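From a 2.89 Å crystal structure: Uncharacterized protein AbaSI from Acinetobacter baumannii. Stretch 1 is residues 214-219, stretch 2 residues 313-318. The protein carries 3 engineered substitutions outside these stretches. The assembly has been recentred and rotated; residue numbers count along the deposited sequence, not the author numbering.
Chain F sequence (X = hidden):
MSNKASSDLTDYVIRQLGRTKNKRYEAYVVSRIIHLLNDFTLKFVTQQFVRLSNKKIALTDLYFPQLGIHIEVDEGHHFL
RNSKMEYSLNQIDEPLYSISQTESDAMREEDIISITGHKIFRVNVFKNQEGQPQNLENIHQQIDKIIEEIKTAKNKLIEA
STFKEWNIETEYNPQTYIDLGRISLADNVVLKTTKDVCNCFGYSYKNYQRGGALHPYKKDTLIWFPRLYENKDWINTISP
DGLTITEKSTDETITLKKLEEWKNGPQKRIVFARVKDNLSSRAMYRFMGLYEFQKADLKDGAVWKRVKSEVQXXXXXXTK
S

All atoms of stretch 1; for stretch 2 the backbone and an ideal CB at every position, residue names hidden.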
# COMPACT_ATOMS: atom_id res chain seq x y z
N LEU F 214 -33.42 -11.35 -9.03
CA LEU F 214 -34.63 -11.62 -9.81
C LEU F 214 -35.32 -10.33 -10.23
O LEU F 214 -35.61 -9.47 -9.40
CB LEU F 214 -35.59 -12.48 -8.99
CG LEU F 214 -35.04 -13.78 -8.40
CD1 LEU F 214 -35.90 -14.26 -7.24
CD2 LEU F 214 -34.93 -14.86 -9.46
N HIS F 215 -35.59 -10.19 -11.53
CA HIS F 215 -36.29 -9.02 -12.05
C HIS F 215 -37.74 -9.00 -11.56
O HIS F 215 -38.49 -9.95 -11.81
CB HIS F 215 -36.25 -9.01 -13.58
CG HIS F 215 -36.83 -7.78 -14.20
ND1 HIS F 215 -36.82 -7.55 -15.57
CD2 HIS F 215 -37.43 -6.69 -13.66
CE1 HIS F 215 -37.39 -6.39 -15.83
NE2 HIS F 215 -37.76 -5.85 -14.68
N PRO F 216 -38.13 -7.93 -10.86
CA PRO F 216 -39.49 -7.82 -10.33
C PRO F 216 -40.60 -7.86 -11.39
O PRO F 216 -41.58 -8.59 -11.21
CB PRO F 216 -39.47 -6.45 -9.63
CG PRO F 216 -38.06 -6.25 -9.25
CD PRO F 216 -37.26 -6.85 -10.37
N TYR F 217 -40.45 -7.09 -12.46
CA TYR F 217 -41.55 -6.91 -13.41
C TYR F 217 -41.50 -7.82 -14.63
O TYR F 217 -42.41 -7.80 -15.46
CB TYR F 217 -41.61 -5.45 -13.85
CG TYR F 217 -42.14 -4.53 -12.77
CD1 TYR F 217 -43.46 -4.10 -12.78
CD2 TYR F 217 -41.32 -4.11 -11.73
CE1 TYR F 217 -43.95 -3.27 -11.79
CE2 TYR F 217 -41.80 -3.27 -10.74
CZ TYR F 217 -43.12 -2.86 -10.78
OH TYR F 217 -43.60 -2.03 -9.79
N LYS F 218 -40.44 -8.61 -14.76
CA LYS F 218 -40.32 -9.57 -15.85
C LYS F 218 -39.72 -10.88 -15.33
O LYS F 218 -38.65 -10.88 -14.72
CB LYS F 218 -39.47 -9.00 -16.99
CG LYS F 218 -40.11 -7.84 -17.74
CD LYS F 218 -41.39 -8.27 -18.45
CE LYS F 218 -42.10 -7.09 -19.10
NZ LYS F 218 -43.34 -7.52 -19.80
N LYS F 219 -40.40 -12.00 -15.58
CA LYS F 219 -39.96 -13.28 -15.02
C LYS F 219 -39.05 -14.07 -15.97
O LYS F 219 -38.56 -15.14 -15.61
CB LYS F 219 -41.18 -14.14 -14.64
CG LYS F 219 -41.96 -14.71 -15.82
CD LYS F 219 -43.00 -15.71 -15.34
CE LYS F 219 -43.77 -16.32 -16.51
NZ LYS F 219 -44.79 -17.31 -16.06
N UNK F 313 -36.76 1.05 -17.51
CA UNK F 313 -36.69 1.01 -16.05
C UNK F 313 -38.08 0.96 -15.42
O UNK F 313 -39.09 1.08 -16.12
CB UNK F 313 -35.92 2.23 -15.53
N UNK F 314 -38.13 0.83 -14.10
CA UNK F 314 -39.41 0.71 -13.40
C UNK F 314 -39.36 1.30 -11.99
O UNK F 314 -38.36 1.18 -11.29
CB UNK F 314 -39.83 -0.76 -13.33
N UNK F 315 -40.46 1.93 -11.57
CA UNK F 315 -40.57 2.50 -10.23
C UNK F 315 -40.58 1.41 -9.16
O UNK F 315 -40.93 0.27 -9.46
CB UNK F 315 -41.84 3.35 -10.12
N UNK F 316 -40.18 1.76 -7.92
CA UNK F 316 -40.20 0.82 -6.79
C UNK F 316 -41.55 0.11 -6.62
O UNK F 316 -42.60 0.70 -6.86
CB UNK F 316 -39.85 1.56 -5.50
N UNK F 317 -41.50 -1.16 -6.20
CA UNK F 317 -42.69 -2.00 -6.15
C UNK F 317 -43.13 -2.28 -4.71
O UNK F 317 -42.36 -2.80 -3.91
CB UNK F 317 -42.43 -3.32 -6.88
N UNK F 318 -44.38 -1.94 -4.40
CA UNK F 318 -44.93 -2.20 -3.08
C UNK F 318 -46.37 -2.70 -3.17
O UNK F 318 -46.63 -3.89 -3.00
CB UNK F 318 -44.86 -0.94 -2.22

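Stretch 1 offers stretch 2 one dominant feature, the ring of Y217, with H215, P216 and K218 around it.

At position 313 the CA-to-CB bond points away, and the ideal CB has nothing of stretch 1 within 5.5 Å. The visible atoms set almost no preference. The deposited residue is T313, whose OG1 is hydrogen-bonded elsewhere in the structure.

Position 314 is different. Its CB points toward stretch 1 and lies 4.0 Å from CD2 of Y217, over one face of that ring. The extended backbone, phi -149° and psi 143°, tolerates beta-branched and aromatic residues alike. An aliphatic side chain would cover part of the ring; a flat one could run alongside it and come near H215 and K218. The residue is Y314, chi1 m. Its ring lies nearly parallel to that of Y217, planes at 9°, but the centroids are 5.1 Å apart and the rings, slid past each other, barely overlap. The offset places CB of Y217 over the face of the Y314 ring, 4.2 Å from its centroid and 4° off the normal, a CH-pi contact. CE2 of Y314 also meets the edge of the H215 ring, 3.7 Å from NE2, and the two rings sit obliquely, planes at 47°.

At position 315 CB points sideways with no stretch 1 atom within 5.5 Å, so stretch 1 sets little preference; serine is one of many that fit. S315 is found; its backbone O is 3.5 Å from OH of Y217, with no hydrogen bond between them.

Position 316 points away. Its phi of -50° and psi of 144° suit proline, though other residues can adopt them, and P316 is the choice.

Position 317 points toward stretch 1 again, its ideal CB 3.4 Å from OH of Y217 and 5.1 Å from CB of P216. The open face of the Y217 ring invites a long side chain: methionine could pack there, while lysine or arginine could add a charge over the ring. K317 runs nearly fully extended, all four chi angles t. CG passes 3.3 Å from OH of Y217, CD lies 4.3 Å from CB of P216, and NZ stands 4.2 Å from the Y217 centroid, 8° off the normal: a cation-pi contact on the face opposite CB of Y314. Y217 thus has K317 over one face and CB of Y314 over the other.

Position 318 points away and leaves the choice open; E318 makes no contact here.

Stretch 2, residues 313-318: TYSPKE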
# COMPACT_ATOMS: atom_id res chain seq x y z
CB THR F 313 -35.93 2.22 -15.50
OG1 THR F 313 -36.66 3.42 -15.78
CG2 THR F 313 -34.55 2.32 -16.14
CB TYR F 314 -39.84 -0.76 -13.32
CG TYR F 314 -40.00 -1.44 -14.66
CD1 TYR F 314 -41.17 -1.29 -15.41
CD2 TYR F 314 -38.99 -2.24 -15.19
CE1 TYR F 314 -41.32 -1.91 -16.64
CE2 TYR F 314 -39.14 -2.87 -16.41
CZ TYR F 314 -40.30 -2.70 -17.13
OH TYR F 314 -40.45 -3.32 -18.35
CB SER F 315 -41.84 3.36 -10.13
OG SER F 315 -41.82 4.42 -11.07
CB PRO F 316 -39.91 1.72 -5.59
CG PRO F 316 -39.04 2.79 -6.16
CD PRO F 316 -39.55 3.04 -7.55
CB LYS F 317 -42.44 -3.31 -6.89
CG LYS F 317 -43.68 -4.13 -7.20
CD LYS F 317 -43.35 -5.28 -8.15
CE LYS F 317 -44.61 -5.96 -8.65
NZ LYS F 317 -44.31 -6.95 -9.73
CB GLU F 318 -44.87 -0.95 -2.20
CG GLU F 318 -45.37 -1.16 -0.78
CD GLU F 318 -44.51 -2.14 -0.01
OE1 GLU F 318 -43.28 -2.12 -0.17
OE2 GLU F 318 -45.08 -2.95 0.76
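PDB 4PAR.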